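MIP07328p (PDB 6FKK) acts as a semaphorin guidance cue, probably repelling growing axons through receptor binding by its sema domain, which makes up most of this extracellular fragment. Local coordinates at residues A[60-65]-A[108-113]; A[85-90]-A[100-105]; A[42-47]-A[81-86]. One frame throughout, in Å; residues are numbered along the deposited sequence.

Interaction 1: A[60-65]-A[108-113]; sequences LEWHST and RCRHYT
The backbones of 60-65 and 108-113 keep well apart, the CA atoms of Trp62 and Arg110 being 10.6 Å from each other, so the gap is bridged mainly by side chains. Trp62, its CG anti to the backbone N (chi1 -174°), projects its indole to meet Arg110 coming from the other side. The arginine chain is extended from CG to NE, and its guanidinium lies flat on the indole, centres 3.7 Å apart and planes at 21°. Arg110 CZ sits off-centre over the five-membered ring, a cation-pi contact, while Arg110 CD lies 3.8 Å from the centroid of the six-membered ring. A wide, electron-rich surface suits this flat cation. Arg110 NH1 donates to Tyr112 OH (3.0 Å, 161°) in the guanidinium plane, and a salt bridge from NE to Asp138 of the next strand also fixes the group's rotation. Tyr112 OH in turn stands over the same indole face, 4.0 Å from Trp62 CE3. Beside it, Leu60 lays CD1 over one face of the tyrosine ring, and its CD2 is 4.3 Å from Tyr112 CZ. Such side-chain packing between two antiparallel sheets is characteristic of adjacent blades in the sema beta-propeller.

Interaction 2: A[85-90]-A[100-105]; sequences YLRVYA and CGTNSY
A beta hairpin, strands 86-91 and 97-101 of one propeller blade, carries a classic beta bulge at this contact: Arg87 and Val88 both face Cys100. The bulge rests on one carbonyl. Cys100 O accepts an almost straight bond from Arg87 N (3.0 Å, 173°) and a more bent one from Val88 N (3.2 Å, 143°), both in the carbonyl plane. Cys100 N returns a bond to Val88 O at 3.1 Å, completing an antiparallel hydrogen-bonded pair. On that face of the sheet Val88 CB meets Cys100 CB at 3.6 Å, and the sulfur continues into a disulfide with Cys109 on the neighbouring strand. Leu86 and Gly101 form the next, non-hydrogen-bonded pair, their CA atoms 3.9 Å apart; a side chain at Gly101 would lie close to Tyr85 O and Leu86 CA. Beyond the strand end, Thr102 grips Tyr85 twice. Thr102 N donates to Tyr85 O (2.9 Å), and Thr102 OG1, set between its own backbone N and carbonyl carbon (chi1 70°), accepts from Tyr85 N at 3.0 Å. The same hydroxyl lies at the edge of the Tyr85 ring, whose own OH bonds to Trp80 O. Threonine suits the place because its short hydroxyl can stand in for a backbone acceptor, so the ladder of polar pairing extends into the buried loop after the regular strand has ended.

Interaction 3: A[42-47]-A[81-86]; sequences AKDVIY and DCHNYL
Hydrogen bonds dominate the meeting of 42-47 with 81-86, and most converge on Asp44. Its two carboxylate oxygens are shared out: OD2 accepts from His83 ND1 (2.7 Å), which points along the imidazole plane, and OD1 accepts from Asn84 N (3.0 Å). Asp44 N answers by donating to Asn84 O at 2.7 Å, and Leu86 N reaches Ala42 O at 3.2 Å. His83 NE2 is held by Glu79, so carboxylates at both ring nitrogens would tend to favour a protonated imidazole. An alanine in place of Asp44 would remove both carboxylate acceptors and would probably leave His83 ND1 and Asn84 N poorly satisfied and the loop less firmly held. CH-pi packing comes next: Lys43 CD sits over the centre of the His83 ring, 3.6 Å from its centroid, with the chain bent at chi3 (59°) on its way to Thr25. Among the remaining contacts, Lys43 CB packs obliquely against the Tyr85 ring, 3.5 Å from CE2, and Ile46 CG2 meets Leu86 CD2 at 3.7 Å. The contact thereby joins the turn between strands 37-41 and 45-50 to the loop running from helix 66-74 into strand 86-91, a loop also tied to that helix by the Cys72-Cys82 disulfide.

In the fold
Interactions 1 and 3 join neighbouring propeller blades, and interaction 2 braces the hairpin of one of them. Interactions 2 and 3, with centres about 7 Å apart, share Tyr85 and Leu86, and a probable hydrogen bond from Ser104 N to His83 O (2.6 Å) also joins them. Interaction 1 lies about 8 Å from interaction 2, centre to centre, and the Cys100-Cys109 disulfide links the two. It meets interaction 3 where strands 45-50 and 56-61 pair, and just beyond their ends Trp62 N probably bonds to Asp44 O (2.6 Å). Leu99 of strand 97-101 touches side chains from all three. No ligand pocket is known here; an attached glycan touches Tyr89 of segment 85-90.

Interaction 1: A[60-65]-A[108-113]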
loop_
_atom_site.group_PDB
_atom_site.type_symbol
_atom_site.label_atom_id
_atom_site.label_comp_id
_atom_site.label_asym_id
_atom_site.label_seq_id
_atom_site.Cartn_x
_atom_site.Cartn_y
_atom_site.Cartn_z
ATOM N N LEU A 60 -12.042 7.668 -21.218
ATOM C CA LEU A 60 -12.609 6.444 -21.768
ATOM C C LEU A 60 -13.829 6.078 -20.935
ATOM O O LEU A 60 -13.708 5.830 -19.729
ATOM C CB LEU A 60 -11.578 5.309 -21.765
ATOM C CG LEU A 60 -11.754 4.124 -22.721
ATOM C CD1 LEU A 60 -10.444 3.363 -22.836
ATOM C CD2 LEU A 60 -12.865 3.190 -22.269
ATOM N N GLU A 61 -14.999 6.052 -21.570
ATOM C CA GLU A 61 -16.257 5.788 -20.889
ATOM C C GLU A 61 -16.733 4.371 -21.181
ATOM O O GLU A 61 -16.582 3.869 -22.300
ATOM C CB GLU A 61 -17.329 6.803 -21.300
ATOM C CG GLU A 61 -17.086 8.205 -20.756
ATOM C CD GLU A 61 -18.191 9.179 -21.119
ATOM O OE1 GLU A 61 -18.807 9.012 -22.193
ATOM O OE2 GLU A 61 -18.447 10.111 -20.327
ATOM N N TRP A 62 -17.316 3.736 -20.166
ATOM C CA TRP A 62 -17.734 2.341 -20.256
ATOM C C TRP A 62 -18.908 2.155 -19.304
ATOM O O TRP A 62 -18.731 2.216 -18.084
ATOM C CB TRP A 62 -16.576 1.408 -19.907
ATOM C CG TRP A 62 -16.853 -0.052 -20.095
ATOM C CD1 TRP A 62 -18.026 -0.624 -20.491
ATOM C CD2 TRP A 62 -15.930 -1.127 -19.891
ATOM N NE1 TRP A 62 -17.890 -1.991 -20.545
ATOM C CE2 TRP A 62 -16.612 -2.324 -20.182
ATOM C CE3 TRP A 62 -14.592 -1.194 -19.491
ATOM C CZ2 TRP A 62 -16.003 -3.573 -20.083
ATOM C CZ3 TRP A 62 -13.989 -2.435 -19.395
ATOM C CH2 TRP A 62 -14.694 -3.606 -19.690
ATOM N N HIS A 63 -20.096 1.928 -19.856
ATOM C CA HIS A 63 -21.322 1.877 -19.076
ATOM C C HIS A 63 -21.913 0.475 -19.086
ATOM O O HIS A 63 -21.698 -0.304 -20.019
ATOM C CB HIS A 63 -22.355 2.873 -19.609
ATOM C CG HIS A 63 -21.957 4.303 -19.431
ATOM N ND1 HIS A 63 -22.367 5.060 -18.354
ATOM C CD2 HIS A 63 -21.178 5.114 -20.186
ATOM C CE1 HIS A 63 -21.862 6.276 -18.457
ATOM N NE2 HIS A 63 -21.136 6.334 -19.558
ATOM N N SER A 64 -22.666 0.167 -18.033
ATOM C CA SER A 64 -23.365 -1.106 -17.942
ATOM C C SER A 64 -24.634 -1.058 -18.780
ATOM O O SER A 64 -25.381 -0.076 -18.736
ATOM C CB SER A 64 -23.709 -1.428 -16.488
ATOM O OG SER A 64 -22.541 -1.605 -15.709
ATOM N N THR A 65 -24.872 -2.120 -19.544
ATOM C CA THR A 65 -26.115 -2.226 -20.292
ATOM C C THR A 65 -27.300 -2.202 -19.335
ATOM O O THR A 65 -27.202 -2.623 -18.179
ATOM C CB THR A 65 -26.138 -3.514 -21.116
ATOM O OG1 THR A 65 -26.360 -4.632 -20.247
ATOM C CG2 THR A 65 -24.814 -3.703 -21.839
ATOM N N ARG A 108 -16.310 -7.836 -15.932
ATOM C CA ARG A 108 -15.806 -8.209 -17.246
ATOM C C ARG A 108 -14.439 -7.572 -17.449
ATOM O O ARG A 108 -14.080 -6.601 -16.779
ATOM C CB ARG A 108 -16.763 -7.769 -18.366
ATOM C CG ARG A 108 -18.218 -8.159 -18.151
ATOM C CD ARG A 108 -18.472 -9.612 -18.513
ATOM N NE ARG A 108 -18.363 -9.837 -19.951
ATOM C CZ ARG A 108 -18.690 -10.975 -20.554
ATOM N NH1 ARG A 108 -19.151 -11.995 -19.842
ATOM N NH2 ARG A 108 -18.559 -11.094 -21.868
ATOM N N CYS A 109 -13.673 -8.132 -18.385
ATOM C CA CYS A 109 -12.392 -7.573 -18.792
ATOM C C CYS A 109 -12.384 -7.344 -20.298
ATOM O O CYS A 109 -13.066 -8.044 -21.053
ATOM C CB CYS A 109 -11.219 -8.486 -18.409
ATOM S SG CYS A 109 -10.821 -8.545 -16.644
ATOM N N ARG A 110 -11.601 -6.358 -20.729
ATOM C CA ARG A 110 -11.501 -6.012 -22.139
ATOM C C ARG A 110 -10.054 -5.716 -22.500
ATOM O O ARG A 110 -9.255 -5.304 -21.655
ATOM C CB ARG A 110 -12.362 -4.794 -22.500
ATOM C CG ARG A 110 -13.832 -5.089 -22.747
ATOM C CD ARG A 110 -14.533 -3.839 -23.256
ATOM N NE ARG A 110 -15.985 -3.981 -23.291
ATOM C CZ ARG A 110 -16.823 -2.976 -23.527
ATOM N NH1 ARG A 110 -16.350 -1.757 -23.745
ATOM N NH2 ARG A 110 -18.132 -3.188 -23.540
ATOM N N HIS A 111 -9.731 -5.927 -23.772
ATOM C CA HIS A 111 -8.449 -5.544 -24.342
ATOM C C HIS A 111 -8.672 -4.456 -25.383
ATOM O O HIS A 111 -9.617 -4.528 -26.175
ATOM C CB HIS A 111 -7.742 -6.747 -24.973
ATOM C CG HIS A 111 -7.394 -7.825 -23.993
ATOM N ND1 HIS A 111 -8.339 -8.668 -23.448
ATOM C CD2 HIS A 111 -6.207 -8.194 -23.458
ATOM C CE1 HIS A 111 -7.748 -9.513 -22.622
ATOM N NE2 HIS A 111 -6.454 -9.246 -22.610
ATOM N N TYR A 112 -7.804 -3.446 -25.377
ATOM C CA TYR A 112 -7.975 -2.272 -26.219
ATOM C C TYR A 112 -6.740 -2.045 -27.080
ATOM O O TYR A 112 -5.659 -2.578 -26.815
ATOM C CB TYR A 112 -8.260 -1.017 -25.381
ATOM C CG TYR A 112 -9.665 -0.952 -24.825
ATOM C CD1 TYR A 112 -9.983 -1.547 -23.611
ATOM C CD2 TYR A 112 -10.675 -0.291 -25.514
ATOM C CE1 TYR A 112 -11.267 -1.486 -23.099
ATOM C CE2 TYR A 112 -11.962 -0.226 -25.011
ATOM C CZ TYR A 112 -12.253 -0.825 -23.804
ATOM O OH TYR A 112 -13.532 -0.761 -23.300
ATOM N N THR A 113 -6.923 -1.239 -28.122
ATOM C CA THR A 113 -5.835 -0.854 -29.014
ATOM C C THR A 113 -6.085 0.531 -29.602
ATOM O O THR A 113 -7.169 0.811 -30.115
ATOM C CB THR A 113 -5.656 -1.859 -30.161
ATOM O OG1 THR A 113 -5.248 -3.125 -29.631
ATOM C CG2 THR A 113 -4.608 -1.358 -31.144
#

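Interaction 2: A[85-90]-A[100-105]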
loop_
_atom_site.group_PDB
_atom_site.type_symbol
_atom_site.label_atom_id
_atom_site.label_comp_id
_atom_site.label_asym_id
_atom_site.label_seq_id
_atom_site.Cartn_x
_atom_site.Cartn_y
_atom_site.Cartn_z
ATOM N N TYR A 85 -17.677 0.361 -12.189
ATOM C CA TYR A 85 -16.499 0.977 -11.591
ATOM C C TYR A 85 -15.261 0.266 -12.122
ATOM O O TYR A 85 -15.047 -0.916 -11.838
ATOM C CB TYR A 85 -16.565 0.904 -10.067
ATOM C CG TYR A 85 -17.732 1.654 -9.466
ATOM C CD1 TYR A 85 -18.969 1.043 -9.306
ATOM C CD2 TYR A 85 -17.597 2.975 -9.057
ATOM C CE1 TYR A 85 -20.039 1.726 -8.759
ATOM C CE2 TYR A 85 -18.660 3.665 -8.507
ATOM C CZ TYR A 85 -19.878 3.038 -8.362
ATOM O OH TYR A 85 -20.938 3.728 -7.816
ATOM N N LEU A 86 -14.450 0.980 -12.897
ATOM C CA LEU A 86 -13.232 0.394 -13.438
ATOM C C LEU A 86 -12.182 0.278 -12.340
ATOM O O LEU A 86 -11.931 1.239 -11.604
ATOM C CB LEU A 86 -12.701 1.232 -14.603
ATOM C CG LEU A 86 -13.413 1.043 -15.946
ATOM C CD1 LEU A 86 -14.731 1.803 -16.001
ATOM C CD2 LEU A 86 -12.506 1.453 -17.095
ATOM N N ARG A 87 -11.573 -0.902 -12.228
ATOM C CA ARG A 87 -10.691 -1.193 -11.106
ATOM C C ARG A 87 -9.397 -1.902 -11.482
ATOM O O ARG A 87 -8.560 -2.109 -10.597
ATOM C CB ARG A 87 -11.434 -2.042 -10.060
ATOM C CG ARG A 87 -12.465 -1.277 -9.248
ATOM C CD ARG A 87 -11.790 -0.300 -8.301
ATOM N NE ARG A 87 -12.749 0.418 -7.468
ATOM C CZ ARG A 87 -13.226 1.625 -7.750
ATOM N NH1 ARG A 87 -12.835 2.256 -8.849
ATOM N NH2 ARG A 87 -14.093 2.204 -6.930
ATOM N N VAL A 88 -9.204 -2.292 -12.741
ATOM C CA VAL A 88 -8.021 -3.048 -13.147
ATOM C C VAL A 88 -7.498 -2.476 -14.456
ATOM O O VAL A 88 -8.231 -2.421 -15.450
ATOM C CB VAL A 88 -8.315 -4.551 -13.309
ATOM C CG1 VAL A 88 -7.081 -5.279 -13.816
ATOM C CG2 VAL A 88 -8.788 -5.155 -11.996
ATOM N N TYR A 89 -6.232 -2.060 -14.464
ATOM C CA TYR A 89 -5.554 -1.609 -15.671
ATOM C C TYR A 89 -4.182 -2.259 -15.759
ATOM O O TYR A 89 -3.489 -2.409 -14.749
ATOM C CB TYR A 89 -5.402 -0.080 -15.709
ATOM C CG TYR A 89 -4.374 0.394 -16.718
ATOM C CD1 TYR A 89 -4.660 0.410 -18.077
ATOM C CD2 TYR A 89 -3.113 0.817 -16.311
ATOM C CE1 TYR A 89 -3.720 0.836 -19.001
ATOM C CE2 TYR A 89 -2.170 1.244 -17.228
ATOM C CZ TYR A 89 -2.478 1.252 -18.571
ATOM O OH TYR A 89 -1.541 1.677 -19.485
ATOM N N ALA A 90 -3.792 -2.636 -16.975
ATOM C CA ALA A 90 -2.482 -3.225 -17.208
ATOM C C ALA A 90 -2.098 -3.012 -18.664
ATOM O O ALA A 90 -2.924 -3.191 -19.562
ATOM C CB ALA A 90 -2.471 -4.720 -16.866
ATOM N N CYS A 100 -10.633 -3.799 -16.748
ATOM C CA CYS A 100 -11.657 -4.604 -16.099
ATOM C C CYS A 100 -12.457 -3.723 -15.148
ATOM O O CYS A 100 -11.894 -2.860 -14.469
ATOM C CB CYS A 100 -11.041 -5.785 -15.331
ATOM S SG CYS A 100 -9.848 -6.801 -16.257
ATOM N N GLY A 101 -13.770 -3.947 -15.103
ATOM C CA GLY A 101 -14.639 -3.162 -14.251
ATOM C C GLY A 101 -15.685 -4.034 -13.586
ATOM O O GLY A 101 -15.934 -5.171 -13.994
ATOM N N THR A 102 -16.306 -3.470 -12.544
ATOM C CA THR A 102 -17.309 -4.213 -11.786
ATOM C C THR A 102 -18.519 -4.547 -12.650
ATOM O O THR A 102 -19.049 -5.662 -12.582
ATOM C CB THR A 102 -17.737 -3.418 -10.553
ATOM O OG1 THR A 102 -18.505 -2.277 -10.958
ATOM C CG2 THR A 102 -16.518 -2.948 -9.774
ATOM N N ASN A 103 -18.973 -3.589 -13.462
ATOM C CA ASN A 103 -20.079 -3.793 -14.401
ATOM C C ASN A 103 -21.333 -4.293 -13.681
ATOM O O ASN A 103 -21.904 -5.331 -14.020
ATOM C CB ASN A 103 -19.667 -4.745 -15.528
ATOM C CG ASN A 103 -20.742 -4.902 -16.589
ATOM O OD1 ASN A 103 -21.528 -3.987 -16.833
ATOM N ND2 ASN A 103 -20.789 -6.073 -17.214
ATOM N N SER A 104 -21.751 -3.540 -12.665
ATOM C CA SER A 104 -22.984 -3.815 -11.928
ATOM C C SER A 104 -23.004 -5.249 -11.403
ATOM O O SER A 104 -23.932 -6.020 -11.659
ATOM C CB SER A 104 -24.208 -3.529 -12.797
ATOM O OG SER A 104 -24.164 -2.214 -13.321
ATOM N N TYR A 105 -21.950 -5.606 -10.665
ATOM C CA TYR A 105 -21.786 -6.945 -10.102
ATOM C C TYR A 105 -21.809 -8.021 -11.186
ATOM O O TYR A 105 -22.293 -9.135 -10.967
ATOM C CB TYR A 105 -22.841 -7.230 -9.027
ATOM C CG TYR A 105 -22.626 -6.444 -7.750
ATOM C CD1 TYR A 105 -22.883 -5.080 -7.699
ATOM C CD2 TYR A 105 -22.168 -7.068 -6.596
ATOM C CE1 TYR A 105 -22.686 -4.358 -6.535
ATOM C CE2 TYR A 105 -21.971 -6.355 -5.426
ATOM C CZ TYR A 105 -22.231 -5.000 -5.402
ATOM O OH TYR A 105 -22.036 -4.285 -4.242
#

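Interaction 3: A[42-47]-A[81-86]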
loop_
_atom_site.group_PDB
_atom_site.type_symbol
_atom_site.label_atom_id
_atom_site.label_comp_id
_atom_site.label_asym_id
_atom_site.label_seq_id
_atom_site.Cartn_x
_atom_site.Cartn_y
_atom_site.Cartn_z
ATOM N N ALA A 42 -12.970 5.176 -12.291
ATOM C CA ALA A 42 -14.129 5.759 -11.630
ATOM C C ALA A 42 -15.419 5.055 -12.017
ATOM O O ALA A 42 -15.394 3.976 -12.620
ATOM C CB ALA A 42 -14.239 7.246 -11.967
ATOM N N LYS A 43 -16.551 5.663 -11.673
ATOM C CA LYS A 43 -17.852 5.139 -12.067
ATOM C C LYS A 43 -18.045 5.353 -13.561
ATOM O O LYS A 43 -18.105 6.495 -14.028
ATOM C CB LYS A 43 -18.963 5.816 -11.270
ATOM C CG LYS A 43 -20.362 5.426 -11.719
ATOM C CD LYS A 43 -21.433 6.046 -10.837
ATOM C CE LYS A 43 -21.344 7.563 -10.833
ATOM N NZ LYS A 43 -22.485 8.186 -10.105
ATOM N N ASP A 44 -18.106 4.251 -14.311
ATOM C CA ASP A 44 -18.414 4.250 -15.738
ATOM C C ASP A 44 -17.331 4.905 -16.589
ATOM O O ASP A 44 -17.415 4.878 -17.822
ATOM C CB ASP A 44 -19.763 4.935 -15.998
ATOM C CG ASP A 44 -20.934 4.169 -15.408
ATOM O OD1 ASP A 44 -20.829 2.933 -15.263
ATOM O OD2 ASP A 44 -21.962 4.805 -15.095
ATOM N N VAL A 45 -16.314 5.496 -15.962
ATOM C CA VAL A 45 -15.282 6.237 -16.680
ATOM C C VAL A 45 -13.920 5.919 -16.077
ATOM O O VAL A 45 -13.799 5.618 -14.886
ATOM C CB VAL A 45 -15.537 7.768 -16.647
ATOM C CG1 VAL A 45 -14.574 8.496 -17.568
ATOM C CG2 VAL A 45 -16.975 8.103 -17.025
ATOM N N ILE A 46 -12.890 5.972 -16.921
ATOM C CA ILE A 46 -11.499 6.017 -16.487
ATOM C C ILE A 46 -10.866 7.258 -17.106
ATOM O O ILE A 46 -11.070 7.538 -18.294
ATOM C CB ILE A 46 -10.730 4.739 -16.870
ATOM C CG1 ILE A 46 -9.265 4.844 -16.444
ATOM C CG2 ILE A 46 -10.843 4.460 -18.358
ATOM C CD1 ILE A 46 -8.444 3.616 -16.773
ATOM N N TYR A 47 -10.121 8.010 -16.299
ATOM C CA TYR A 47 -9.609 9.318 -16.686
ATOM C C TYR A 47 -8.091 9.296 -16.808
ATOM O O TYR A 47 -7.397 8.726 -15.960
ATOM C CB TYR A 47 -10.014 10.393 -15.669
ATOM C CG TYR A 47 -11.504 10.517 -15.432
ATOM C CD1 TYR A 47 -12.139 9.759 -14.457
ATOM C CD2 TYR A 47 -12.274 11.405 -16.174
ATOM C CE1 TYR A 47 -13.499 9.874 -14.232
ATOM C CE2 TYR A 47 -13.635 11.527 -15.955
ATOM C CZ TYR A 47 -14.241 10.758 -14.983
ATOM O OH TYR A 47 -15.594 10.874 -14.761
ATOM N N ASP A 81 -24.543 1.031 -6.527
ATOM C CA ASP A 81 -23.784 -0.192 -6.746
ATOM C C ASP A 81 -23.896 -0.685 -8.183
ATOM O O ASP A 81 -22.937 -1.258 -8.714
ATOM C CB ASP A 81 -24.252 -1.279 -5.781
ATOM C CG ASP A 81 -23.566 -1.199 -4.430
ATOM O OD1 ASP A 81 -22.396 -0.760 -4.373
ATOM O OD2 ASP A 81 -24.198 -1.589 -3.426
ATOM N N CYS A 82 -25.042 -0.462 -8.830
ATOM C CA CYS A 82 -25.287 -0.965 -10.182
ATOM C C CYS A 82 -24.716 0.011 -11.212
ATOM O O CYS A 82 -25.428 0.667 -11.976
ATOM C CB CYS A 82 -26.772 -1.216 -10.399
ATOM S SG CYS A 82 -27.459 -2.494 -9.318
ATOM N N HIS A 83 -23.386 0.097 -11.213
ATOM C CA HIS A 83 -22.633 0.849 -12.203
ATOM C C HIS A 83 -21.398 0.037 -12.574
ATOM O O HIS A 83 -21.199 -1.083 -12.096
ATOM C CB HIS A 83 -22.251 2.241 -11.683
ATOM C CG HIS A 83 -23.337 3.261 -11.830
ATOM N ND1 HIS A 83 -23.469 4.049 -12.952
ATOM C CD2 HIS A 83 -24.340 3.623 -10.996
ATOM C CE1 HIS A 83 -24.506 4.853 -12.805
ATOM N NE2 HIS A 83 -25.053 4.614 -11.626
ATOM N N ASN A 84 -20.561 0.608 -13.432
ATOM C CA ASN A 84 -19.344 -0.056 -13.899
ATOM C C ASN A 84 -18.145 0.733 -13.377
ATOM O O ASN A 84 -17.653 1.653 -14.031
ATOM C CB ASN A 84 -19.324 -0.165 -15.420
ATOM C CG ASN A 84 -18.140 -0.964 -15.926
ATOM O OD1 ASN A 84 -17.599 -1.812 -15.215
ATOM N ND2 ASN A 84 -17.728 -0.696 -17.159
ATOM N N TYR A 85 -17.677 0.361 -12.189
ATOM C CA TYR A 85 -16.499 0.977 -11.591
ATOM C C TYR A 85 -15.261 0.266 -12.122
ATOM O O TYR A 85 -15.047 -0.916 -11.838
ATOM C CB TYR A 85 -16.565 0.904 -10.067
ATOM C CG TYR A 85 -17.732 1.654 -9.466
ATOM C CD1 TYR A 85 -18.969 1.043 -9.306
ATOM C CD2 TYR A 85 -17.597 2.975 -9.057
ATOM C CE1 TYR A 85 -20.039 1.726 -8.759
ATOM C CE2 TYR A 85 -18.660 3.665 -8.507
ATOM C CZ TYR A 85 -19.878 3.038 -8.362
ATOM O OH TYR A 85 -20.938 3.728 -7.816
ATOM N N LEU A 86 -14.450 0.980 -12.897
ATOM C CA LEU A 86 -13.232 0.394 -13.438
ATOM C C LEU A 86 -12.182 0.278 -12.340
ATOM O O LEU A 86 -11.931 1.239 -11.604
ATOM C CB LEU A 86 -12.701 1.232 -14.603
ATOM C CG LEU A 86 -13.413 1.043 -15.946
ATOM C CD1 LEU A 86 -14.731 1.803 -16.001
ATOM C CD2 LEU A 86 -12.506 1.453 -17.095
#